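Local atomic coordinates of radical SAM domain protein (Methanothrix thermoacetophila, PDB entry 6Y1X), a protein that probably makes the carbide-containing NifB cofactor, a precursor of the nitrogenase iron-molybdenum cofactor, using radical SAM chemistry and [4Fe-4S] clusters. Residues His37-Glu42 and Phe48-Leu53; Val55-Asn60 and Ser82-Pro87; Glu123-Val128 and Leu135-Ser140; Leu144-Arg149 and Thr159-Thr164. One frame throughout, in Å; residues are numbered along the deposited sequence.

Interaction 1 (His37-Glu42 and Phe48-Leu53); sequences HPCFSE and FGRMHL. With SF4 (iron/sulfur cluster), chain C.
Pro38 and Cys39 lie against the strand segment at Phe48 and Arg50. The Pro38 ring points at the strand, and Pro38 CG sits 3.2 Å from Phe48 O. The same CG lies alongside the start of the Arg50 chain, 3.9 Å from Arg50 CG. Farther out, Arg50 CD passes 3.8 Å from Cys39 SG. The Arg50 chain bends at chi2 and chi3. This turns its guanidinium flat over the His52 ring, with Arg50 NH2 3.3 Å above the centre of that ring. Arg50 NH1 also comes near sulfur S4 of the cluster.

The loop 37-42 and the strand segment 48-53 share one iron-sulfur cluster. Cys39 SG binds iron FE2 at 2.3 Å, and His52 NE2 binds iron FE3 at 2.3 Å. Cys138 and Glu75 also bind this cluster. The His37 ring is set by its first torsion, with CG anti to the backbone N (chi1 -166°). Its ND1 accepts the N-H of Cys39 at 3.1 Å, from 20° out of the ring plane. Phe40 CD1 covers one His37 face over its centre, and Cys39 SG lies at the ring edge. With an alanine here, the Cys39 amide would probably be left without its acceptor, and the Phe40 ring would lose the flat surface it rests on.

The direct contact between loop and strand is thus van der Waals packing, with no hydrogen bond across it. The cluster joins them by one thiolate and one imidazole ligand. The guanidinium beside sulfur S4 probably adds positive potential next to the sulfide and the Cys39 thiolate, which would tend to offset their negative charge.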
# COMPACT_ATOMS: atom_id res chain seq x y z
N HIS A 37 13.07 7.12 -5.71
CA HIS A 37 11.83 6.96 -4.95
C HIS A 37 12.20 6.80 -3.49
O HIS A 37 12.86 5.82 -3.13
CB HIS A 37 11.06 5.74 -5.45
CG HIS A 37 9.65 5.67 -4.96
ND1 HIS A 37 9.29 5.95 -3.66
CD2 HIS A 37 8.50 5.35 -5.61
CE1 HIS A 37 7.98 5.80 -3.53
NE2 HIS A 37 7.48 5.44 -4.69
N PRO A 38 11.79 7.73 -2.62
CA PRO A 38 12.22 7.65 -1.21
C PRO A 38 11.78 6.39 -0.50
O PRO A 38 12.44 5.96 0.46
CB PRO A 38 11.58 8.90 -0.57
CG PRO A 38 11.06 9.73 -1.69
CD PRO A 38 10.86 8.84 -2.87
N CYS A 39 10.69 5.76 -0.93
CA CYS A 39 10.18 4.57 -0.27
C CYS A 39 10.77 3.28 -0.81
O CYS A 39 10.56 2.22 -0.22
CB CYS A 39 8.65 4.52 -0.38
SG CYS A 39 7.84 6.07 0.06
N PHE A 40 11.52 3.34 -1.92
CA PHE A 40 12.13 2.16 -2.50
C PHE A 40 13.65 2.18 -2.45
O PHE A 40 14.28 1.19 -2.85
CB PHE A 40 11.67 1.98 -3.96
CG PHE A 40 10.21 1.61 -4.09
CD1 PHE A 40 9.21 2.54 -3.83
CD2 PHE A 40 9.85 0.33 -4.47
CE1 PHE A 40 7.88 2.20 -3.96
CE2 PHE A 40 8.51 -0.02 -4.60
CZ PHE A 40 7.53 0.92 -4.34
N SER A 41 14.25 3.27 -1.99
CA SER A 41 15.70 3.38 -1.89
C SER A 41 16.03 4.09 -0.59
O SER A 41 15.45 5.13 -0.27
CB SER A 41 16.28 4.15 -3.08
OG SER A 41 17.68 4.29 -2.97
N GLU A 42 16.97 3.51 0.17
CA GLU A 42 17.43 4.16 1.40
C GLU A 42 18.08 5.50 1.11
O GLU A 42 17.87 6.47 1.85
CB GLU A 42 18.39 3.23 2.14
CG GLU A 42 18.19 3.23 3.65
CD GLU A 42 18.77 2.00 4.32
OE1 GLU A 42 19.09 2.07 5.53
OE2 GLU A 42 18.91 0.96 3.65
N PHE A 48 15.12 12.84 -1.67
CA PHE A 48 13.98 13.19 -2.50
C PHE A 48 12.69 13.09 -1.70
O PHE A 48 12.61 12.38 -0.69
CB PHE A 48 13.91 12.28 -3.74
CG PHE A 48 15.20 12.24 -4.52
CD1 PHE A 48 15.70 13.38 -5.12
CD2 PHE A 48 15.91 11.05 -4.65
CE1 PHE A 48 16.89 13.35 -5.84
CE2 PHE A 48 17.09 11.01 -5.36
CZ PHE A 48 17.58 12.16 -5.95
N GLY A 49 11.67 13.81 -2.17
CA GLY A 49 10.39 13.87 -1.51
C GLY A 49 9.28 13.22 -2.32
O GLY A 49 9.40 12.95 -3.52
N ARG A 50 8.17 12.98 -1.63
CA ARG A 50 6.96 12.46 -2.23
C ARG A 50 5.77 13.26 -1.73
O ARG A 50 5.84 13.90 -0.67
CB ARG A 50 6.75 10.98 -1.90
CG ARG A 50 7.45 10.54 -0.62
CD ARG A 50 6.56 9.67 0.26
NE ARG A 50 5.37 10.38 0.73
CZ ARG A 50 4.70 10.05 1.83
NH1 ARG A 50 5.09 9.03 2.58
NH2 ARG A 50 3.63 10.76 2.19
N MET A 51 4.68 13.23 -2.49
CA MET A 51 3.44 13.85 -2.05
C MET A 51 2.29 12.89 -2.32
O MET A 51 2.29 12.16 -3.32
CB MET A 51 3.21 15.20 -2.75
CG MET A 51 3.23 15.17 -4.26
SD MET A 51 2.96 16.81 -4.96
CE MET A 51 1.33 17.20 -4.35
N HIS A 52 1.31 12.90 -1.42
CA HIS A 52 0.10 12.10 -1.54
C HIS A 52 -1.06 12.99 -1.97
O HIS A 52 -1.20 14.11 -1.48
CB HIS A 52 -0.24 11.42 -0.22
CG HIS A 52 0.62 10.23 0.09
ND1 HIS A 52 0.44 9.46 1.22
CD2 HIS A 52 1.67 9.70 -0.58
CE1 HIS A 52 1.35 8.49 1.23
NE2 HIS A 52 2.10 8.62 0.15
N LEU A 53 -1.88 12.48 -2.87
CA LEU A 53 -3.08 13.20 -3.27
C LEU A 53 -4.29 12.48 -2.71
O LEU A 53 -4.62 11.38 -3.17
CB LEU A 53 -3.17 13.30 -4.79
CG LEU A 53 -2.01 14.06 -5.43
CD1 LEU A 53 -2.10 14.01 -6.95
CD2 LEU A 53 -1.96 15.51 -4.95
FE1 SF4 C . 3.50 4.29 -0.37
FE2 SF4 C . 5.69 5.87 -0.73
FE3 SF4 C . 3.18 6.92 -0.86
FE4 SF4 C . 4.08 5.26 -2.87
S1 SF4 C . 4.90 7.34 -2.32
S2 SF4 C . 2.01 5.20 -1.87
S3 SF4 C . 5.35 3.79 -1.64
S4 SF4 C . 4.18 6.01 1.00

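Interaction 2 (Val55-Asn60 and Ser82-Pro87); sequences VAPKCN and SRVLTP. With SF4 (iron/sulfur cluster), chain D.
Val55 and Leu85 meet without a direct hydrogen bond, and a carbon-hydrogen contact takes its place. Val55 CA approaches the carbonyl O of Leu85 at 3.5 Å, with an angle of 145° at the hydrogen. The same oxygen also receives Val55 CG1 at 3.5 Å. CG1 stands anti to the carbonyl carbon of its own residue (chi1 -61°), which brings this branch over Leu85. It also packs on Leu85 CB at 4.3 Å. A water donates a hydrogen bond to Val55 O at 2.9 Å. Its link to Leu85 O is too short to be trusted, so the bridge is doubtful.

Pro57 and Val84 form a second patch, nearer the surface. Their side chains cross at about a right angle. Pro57 CB faces Val84 CG2 at 4.1 Å, and the other branch, Val84 CG1, meets Pro57 CD at 4.1 Å.

Segment 55-60 follows the first strand of the parallel sheet and runs into the radical SAM CX3CX2C motif, made by Cys59, Cys63 and Cys66. Cys59 SG binds iron FE4 of the second cluster at 2.3 Å. Cys72 binds this cluster too. In radical SAM enzymes the fourth iron usually binds the SAM substrate, whereas here a cysteine is a ligand as well.

Segment 82-87 leads into helix 87-100. Thr86 is the N-cap, and its side chain caps a backbone N of the first turn. Glu89 returns a bond to Thr86 N, in the manner of a capping box. Val55 also packs on Ala90 of this helix and on Thr124 of helix 119-131.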
# COMPACT_ATOMS: atom_id res chain seq x y z
N VAL A 55 -7.44 11.61 -2.95
CA VAL A 55 -8.54 11.63 -3.91
C VAL A 55 -9.43 10.41 -3.81
O VAL A 55 -10.38 10.28 -4.60
CB VAL A 55 -8.03 11.80 -5.35
CG1 VAL A 55 -7.27 13.11 -5.50
CG2 VAL A 55 -7.13 10.63 -5.73
N ALA A 56 -9.17 9.50 -2.88
CA ALA A 56 -9.72 8.14 -2.91
C ALA A 56 -10.38 7.81 -1.57
O ALA A 56 -9.85 7.01 -0.80
CB ALA A 56 -8.63 7.12 -3.24
N PRO A 57 -11.55 8.41 -1.28
CA PRO A 57 -12.12 8.26 0.07
C PRO A 57 -12.75 6.90 0.35
O PRO A 57 -12.76 6.47 1.50
CB PRO A 57 -13.17 9.37 0.11
CG PRO A 57 -13.59 9.53 -1.31
CD PRO A 57 -12.31 9.37 -2.09
N LYS A 58 -13.31 6.24 -0.66
CA LYS A 58 -13.99 4.98 -0.40
C LYS A 58 -12.97 3.86 -0.17
O LYS A 58 -11.89 3.85 -0.77
CB LYS A 58 -14.91 4.60 -1.56
CG LYS A 58 -15.96 5.64 -1.90
CD LYS A 58 -16.94 5.10 -2.94
CE LYS A 58 -16.30 4.98 -4.30
NZ LYS A 58 -17.31 4.62 -5.34
N CYS A 59 -13.35 2.91 0.67
CA CYS A 59 -12.63 1.65 0.83
C CYS A 59 -13.57 0.48 0.59
O CYS A 59 -14.79 0.58 0.72
CB CYS A 59 -12.01 1.52 2.22
SG CYS A 59 -10.77 0.21 2.28
N ASN A 60 -12.97 -0.66 0.22
CA ASN A 60 -13.72 -1.86 -0.10
C ASN A 60 -13.51 -3.00 0.87
O ASN A 60 -14.05 -4.09 0.65
CB ASN A 60 -13.39 -2.32 -1.53
CG ASN A 60 -11.90 -2.42 -1.79
OD1 ASN A 60 -11.07 -2.21 -0.90
ND2 ASN A 60 -11.55 -2.73 -3.03
N SER A 82 -7.44 13.71 6.20
CA SER A 82 -7.13 14.58 5.07
C SER A 82 -8.40 15.16 4.47
O SER A 82 -9.46 14.52 4.45
CB SER A 82 -6.35 13.82 3.99
OG SER A 82 -5.04 13.52 4.41
N ARG A 83 -8.28 16.38 3.97
CA ARG A 83 -9.31 16.94 3.10
C ARG A 83 -9.32 16.19 1.78
O ARG A 83 -8.28 16.04 1.13
CB ARG A 83 -9.04 18.42 2.88
CG ARG A 83 -9.96 19.09 1.90
CD ARG A 83 -9.46 20.48 1.54
NE ARG A 83 -10.13 21.02 0.35
N VAL A 84 -10.50 15.71 1.38
CA VAL A 84 -10.62 14.97 0.13
C VAL A 84 -10.58 15.97 -1.03
O VAL A 84 -11.29 16.98 -1.01
CB VAL A 84 -11.91 14.14 0.11
CG1 VAL A 84 -12.06 13.42 -1.23
CG2 VAL A 84 -11.91 13.15 1.26
N LEU A 85 -9.79 15.66 -2.05
CA LEU A 85 -9.66 16.50 -3.23
C LEU A 85 -10.31 15.85 -4.43
O LEU A 85 -10.24 14.62 -4.60
CB LEU A 85 -8.18 16.78 -3.53
CG LEU A 85 -7.38 17.51 -2.45
CD1 LEU A 85 -5.98 17.80 -2.94
CD2 LEU A 85 -8.09 18.81 -2.07
N THR A 86 -10.91 16.67 -5.29
CA THR A 86 -11.30 16.18 -6.60
C THR A 86 -10.05 16.06 -7.47
O THR A 86 -9.01 16.64 -7.14
CB THR A 86 -12.30 17.14 -7.26
OG1 THR A 86 -11.64 18.38 -7.52
CG2 THR A 86 -13.50 17.37 -6.35
N PRO A 87 -10.12 15.30 -8.57
CA PRO A 87 -8.97 15.23 -9.48
C PRO A 87 -8.44 16.59 -9.90
O PRO A 87 -7.22 16.78 -9.95
CB PRO A 87 -9.53 14.44 -10.67
CG PRO A 87 -10.52 13.51 -10.02
CD PRO A 87 -11.18 14.33 -8.94
FE1 SF4 D . -8.78 1.12 6.64
FE2 SF4 D . -7.86 -1.24 5.72
FE3 SF4 D . -6.83 1.09 4.75
FE4 SF4 D . -9.37 0.34 4.10
S1 SF4 D . -7.43 -0.75 3.51
S2 SF4 D . -8.70 2.44 4.76
S3 SF4 D . -10.07 -0.68 6.04
S4 SF4 D . -6.64 0.31 6.90
O HOH W 1 -11.75 12.80 -5.16

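Interaction 3 (Glu123-Val128 and Leu135-Ser140); sequences ETLRLV and LILCIS. With SF4 (iron/sulfur cluster), chain C.
Leu125, Leu137 and Val128 carry most of this buried contact between helix 119-131 and strand 136-141. Leu125 points from the helix to the strand and ends in two methyls with different partners. Its CD2 meets Leu137 CD2 at 4.1 Å, the two side chains sliding past each other in opposite directions. Its CD1 presses on Ile139 CG2 at 3.4 Å, closer than usual van der Waals contact, and these two chains cross at about a right angle. In Ile139, CG2 lies anti to the carbonyl carbon, on the side of Leu125.

Leu137 answers from the strand. Its CD1 lies 3.8 Å from the backbone O of Leu125, and its CD2 fits beside Val128 CG1 at 3.9 Å.

The two segments belong to a beta-alpha-beta unit made by strand 104-109, helix 119-131 and strand 136-141. Such units build the partial TIM-barrel fold of radical SAM enzymes. The helix segment runs nearly antiparallel to the strand, at 169°, with the axes 10.0 Å apart at closest approach.

Val128 sits one turn along from Leu125. Its CG1 also reaches Leu135 CD1 at 4.0 Å, the pair crossing at about a right angle. On the other face of the strand Cys138 points away from the helix, and its SG binds iron FE4 of the cluster at 2.3 Å. Ser140 CB lies 3.8 Å from cluster sulfur S2.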
# COMPACT_ATOMS: atom_id res chain seq x y z
N GLU A 123 -8.42 9.03 -12.68
CA GLU A 123 -8.51 10.33 -13.33
C GLU A 123 -7.40 11.26 -12.86
O GLU A 123 -6.84 12.01 -13.66
CB GLU A 123 -9.88 10.94 -13.06
CG GLU A 123 -10.16 12.22 -13.82
CD GLU A 123 -9.80 12.10 -15.29
OE1 GLU A 123 -9.00 12.93 -15.78
OE2 GLU A 123 -10.30 11.17 -15.96
N THR A 124 -7.06 11.21 -11.57
CA THR A 124 -6.02 12.08 -11.03
C THR A 124 -4.65 11.73 -11.61
O THR A 124 -3.93 12.61 -12.09
CB THR A 124 -5.98 11.96 -9.51
OG1 THR A 124 -7.22 12.42 -8.96
CG2 THR A 124 -4.84 12.79 -8.95
N LEU A 125 -4.29 10.45 -11.58
CA LEU A 125 -2.97 10.06 -12.06
C LEU A 125 -2.85 10.19 -13.57
O LEU A 125 -1.75 10.38 -14.09
CB LEU A 125 -2.65 8.64 -11.62
CG LEU A 125 -2.44 8.50 -10.11
CD1 LEU A 125 -2.29 7.04 -9.77
CD2 LEU A 125 -1.24 9.30 -9.64
N ARG A 126 -3.97 10.09 -14.28
CA ARG A 126 -3.97 10.39 -15.71
C ARG A 126 -3.69 11.87 -15.95
O ARG A 126 -2.93 12.22 -16.86
CB ARG A 126 -5.30 9.98 -16.32
CG ARG A 126 -5.38 10.17 -17.82
CD ARG A 126 -6.82 10.14 -18.32
NE ARG A 126 -7.59 11.28 -17.84
CZ ARG A 126 -7.60 12.47 -18.43
NH1 ARG A 126 -6.88 12.68 -19.52
NH2 ARG A 126 -8.34 13.46 -17.93
N LEU A 127 -4.28 12.75 -15.13
CA LEU A 127 -4.02 14.18 -15.27
C LEU A 127 -2.58 14.52 -14.91
O LEU A 127 -1.92 15.28 -15.62
CB LEU A 127 -4.99 14.98 -14.40
CG LEU A 127 -6.46 15.09 -14.80
CD1 LEU A 127 -7.25 15.79 -13.71
CD2 LEU A 127 -6.60 15.83 -16.12
N VAL A 128 -2.08 13.97 -13.80
CA VAL A 128 -0.72 14.28 -13.37
C VAL A 128 0.30 13.76 -14.37
O VAL A 128 1.23 14.48 -14.76
CB VAL A 128 -0.47 13.71 -11.96
CG1 VAL A 128 1.00 13.81 -11.60
CG2 VAL A 128 -1.34 14.44 -10.94
N LEU A 135 7.44 12.94 -13.28
CA LEU A 135 7.10 12.43 -11.97
C LEU A 135 6.93 10.91 -11.98
O LEU A 135 6.35 10.34 -12.91
CB LEU A 135 5.82 13.09 -11.46
CG LEU A 135 6.01 14.54 -11.02
CD1 LEU A 135 4.67 15.23 -10.80
CD2 LEU A 135 6.88 14.63 -9.77
N ILE A 136 7.42 10.27 -10.93
CA ILE A 136 7.16 8.85 -10.72
C ILE A 136 5.76 8.72 -10.14
O ILE A 136 5.43 9.36 -9.14
CB ILE A 136 8.21 8.24 -9.78
CG1 ILE A 136 9.62 8.41 -10.36
CG2 ILE A 136 7.89 6.77 -9.48
CD1 ILE A 136 10.73 8.13 -9.38
N LEU A 137 4.94 7.88 -10.77
CA LEU A 137 3.57 7.69 -10.33
C LEU A 137 3.49 6.40 -9.54
O LEU A 137 3.95 5.34 -9.99
CB LEU A 137 2.61 7.66 -11.52
CG LEU A 137 2.60 8.89 -12.42
CD1 LEU A 137 1.61 8.72 -13.56
CD2 LEU A 137 2.29 10.15 -11.62
N CYS A 138 2.90 6.49 -8.35
CA CYS A 138 2.92 5.45 -7.34
C CYS A 138 1.52 5.30 -6.77
O CYS A 138 0.76 6.27 -6.71
CB CYS A 138 3.93 5.78 -6.22
SG CYS A 138 4.31 4.47 -5.02
N ILE A 139 1.16 4.08 -6.38
CA ILE A 139 -0.10 3.83 -5.70
C ILE A 139 0.12 2.80 -4.61
O ILE A 139 0.99 1.92 -4.71
CB ILE A 139 -1.23 3.36 -6.65
CG1 ILE A 139 -0.93 2.00 -7.27
CG2 ILE A 139 -1.53 4.39 -7.72
CD1 ILE A 139 -1.71 0.85 -6.65
N SER A 140 -0.70 2.90 -3.57
CA SER A 140 -0.83 1.91 -2.52
C SER A 140 -2.19 1.25 -2.65
O SER A 140 -3.15 1.87 -3.12
CB SER A 140 -0.67 2.57 -1.13
OG SER A 140 -1.05 1.69 -0.08
FE1 SF4 C . 3.50 4.29 -0.37
FE2 SF4 C . 5.69 5.87 -0.73
FE3 SF4 C . 3.18 6.92 -0.86
FE4 SF4 C . 4.08 5.26 -2.87
S1 SF4 C . 4.90 7.34 -2.32
S2 SF4 C . 2.01 5.20 -1.87
S3 SF4 C . 5.35 3.79 -1.64
S4 SF4 C . 4.18 6.01 1.00

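Interaction 4 (Leu144-Arg149 and Thr159-Thr164); sequences LLLPDR and TNITVT
Leu146 packs on Val163 and Ile161, and the contact across the two segments is purely apolar. Leu146 CD2 touches Val163 CG2 at 3.7 Å, and the two side chains cross obliquely. Its other methyl, CD1, lies farther from Ile161 CD1, at 4.4 Å. The first torsion sets Leu146 CG anti to the backbone N (chi1 -173°), which directs the fork of the leucine at the strand. Ile161 and Val163 both point toward the helix, two residues apart on the same face of the strand. Leu146, in the first turn of helix 146-156, thus packs the helix on strand 160-164 in the beta-alpha-beta unit that begins with strand 136-141.

Hydrogen bonds stay within each segment or run to other parts of the chain. Arg149 N donates to the O of Leu145 at 3.0 Å, an ordinary helix bond from the first turn, where Leu145 is the N-cap. In segment 159-164, Thr159 OG1 donates to Asn160 OD1 at 2.8 Å. The donor lies in the carbonyl plane of the amide. Asn160 ND2 bonds to the O of Arg33. These two bonds hold both ends of the Asn160 amide and fix its rotation. Thr162 OG1 bonds to Lys215 NZ, and Thr162 touches the cluster.

Charged pairs lie on the helix side. Arg149 forms salt bridges with Asp152 and Glu119 and a cation-pi contact with Phe122.

The strand therefore has two chemically distinct faces. Methyl groups at Ile161 and Val163 bury it against the helix, while Asn160 and Thr162 present polar groups on the cluster side.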
# COMPACT_ATOMS: atom_id res chain seq x y z
N LEU A 144 -7.17 -5.92 -3.23
CA LEU A 144 -8.40 -6.61 -3.63
C LEU A 144 -8.75 -6.33 -5.09
O LEU A 144 -9.13 -7.25 -5.82
CB LEU A 144 -9.56 -6.20 -2.73
CG LEU A 144 -10.89 -6.88 -3.07
CD1 LEU A 144 -10.81 -8.40 -2.93
CD2 LEU A 144 -12.01 -6.31 -2.22
N LEU A 145 -8.60 -5.09 -5.54
CA LEU A 145 -8.94 -4.74 -6.91
C LEU A 145 -7.72 -4.68 -7.82
O LEU A 145 -7.84 -4.25 -8.97
CB LEU A 145 -9.69 -3.41 -6.96
CG LEU A 145 -11.15 -3.47 -6.51
CD1 LEU A 145 -11.77 -2.08 -6.44
CD2 LEU A 145 -11.95 -4.38 -7.43
N LEU A 146 -6.55 -5.11 -7.34
CA LEU A 146 -5.35 -5.04 -8.17
C LEU A 146 -5.47 -5.87 -9.44
O LEU A 146 -5.09 -5.37 -10.52
CB LEU A 146 -4.12 -5.44 -7.34
CG LEU A 146 -2.77 -5.23 -8.04
CD1 LEU A 146 -2.68 -3.83 -8.59
CD2 LEU A 146 -1.61 -5.52 -7.10
N PRO A 147 -5.96 -7.12 -9.42
CA PRO A 147 -6.11 -7.84 -10.69
C PRO A 147 -7.03 -7.12 -11.67
O PRO A 147 -6.76 -7.12 -12.87
CB PRO A 147 -6.71 -9.19 -10.27
CG PRO A 147 -6.41 -9.33 -8.85
CD PRO A 147 -6.32 -7.96 -8.26
N ASP A 148 -8.11 -6.52 -11.18
CA ASP A 148 -9.08 -5.89 -12.06
C ASP A 148 -8.59 -4.56 -12.62
O ASP A 148 -9.02 -4.16 -13.71
CB ASP A 148 -10.41 -5.68 -11.33
CG ASP A 148 -11.17 -6.98 -11.11
OD1 ASP A 148 -10.77 -8.01 -11.69
OD2 ASP A 148 -12.16 -6.96 -10.35
N ARG A 149 -7.70 -3.87 -11.92
CA ARG A 149 -7.31 -2.52 -12.31
C ARG A 149 -5.86 -2.39 -12.74
O ARG A 149 -5.43 -1.29 -13.10
CB ARG A 149 -7.59 -1.52 -11.18
CG ARG A 149 -9.06 -1.40 -10.77
CD ARG A 149 -10.01 -1.31 -11.96
NE ARG A 149 -9.88 -0.09 -12.74
CZ ARG A 149 -10.66 0.98 -12.59
NH1 ARG A 149 -11.62 0.97 -11.68
NH2 ARG A 149 -10.48 2.05 -13.36
N THR A 159 4.31 3.12 -12.16
CA THR A 159 5.47 2.23 -12.21
C THR A 159 5.80 1.57 -10.88
O THR A 159 6.56 0.60 -10.86
CB THR A 159 6.73 3.00 -12.68
OG1 THR A 159 6.91 4.17 -11.87
CG2 THR A 159 6.61 3.40 -14.14
N ASN A 160 5.23 2.06 -9.79
CA ASN A 160 5.54 1.57 -8.45
C ASN A 160 4.22 1.32 -7.75
O ASN A 160 3.33 2.17 -7.78
CB ASN A 160 6.38 2.58 -7.66
CG ASN A 160 7.76 2.79 -8.26
OD1 ASN A 160 7.89 3.33 -9.37
ND2 ASN A 160 8.79 2.39 -7.53
N ILE A 161 4.11 0.17 -7.09
CA ILE A 161 2.86 -0.26 -6.46
C ILE A 161 3.18 -0.82 -5.09
O ILE A 161 4.09 -1.64 -4.94
CB ILE A 161 2.12 -1.31 -7.31
CG1 ILE A 161 1.65 -0.70 -8.63
CG2 ILE A 161 0.93 -1.87 -6.54
CD1 ILE A 161 1.05 -1.71 -9.58
N THR A 162 2.45 -0.36 -4.08
CA THR A 162 2.54 -0.93 -2.75
C THR A 162 1.28 -1.73 -2.48
O THR A 162 0.17 -1.22 -2.64
CB THR A 162 2.70 0.16 -1.69
OG1 THR A 162 4.02 0.72 -1.77
CG2 THR A 162 2.49 -0.41 -0.29
N VAL A 163 1.44 -2.98 -2.07
CA VAL A 163 0.33 -3.83 -1.68
C VAL A 163 0.52 -4.14 -0.20
O VAL A 163 1.61 -4.54 0.21
CB VAL A 163 0.26 -5.12 -2.51
CG1 VAL A 163 -0.90 -5.99 -2.06
CG2 VAL A 163 0.19 -4.81 -4.00
N THR A 164 -0.54 -3.98 0.58
CA THR A 164 -0.49 -4.39 1.98
C THR A 164 -0.96 -5.83 2.08
O THR A 164 -2.13 -6.13 1.82
CB THR A 164 -1.31 -3.46 2.87
OG1 THR A 164 -0.70 -2.16 2.87
CG2 THR A 164 -1.33 -3.98 4.31

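The four contacts follow one another along the chain, in numerical order. Interactions 1, 3 and 4 share one parallel sheet, through strands 49-52, 136-141 and 160-164. The last two strands are neighbours, joined by probable backbone hydrogen bonds. The centres of interactions 1 and 3 are about 13 Å apart, as are those of 3 and 4, and those of 1 and 2 about 20 Å. Interactions 1 and 3 supply ligands to one cluster, which Thr162 of interaction 4 also touches. Val55 and Pro87 of interaction 2 pack on helix 119-131 of interaction 3. The parallel sheet thus carries ligands of the first cluster, His52 and Cys138, while the loop after its first strand brings Cys59 to the second.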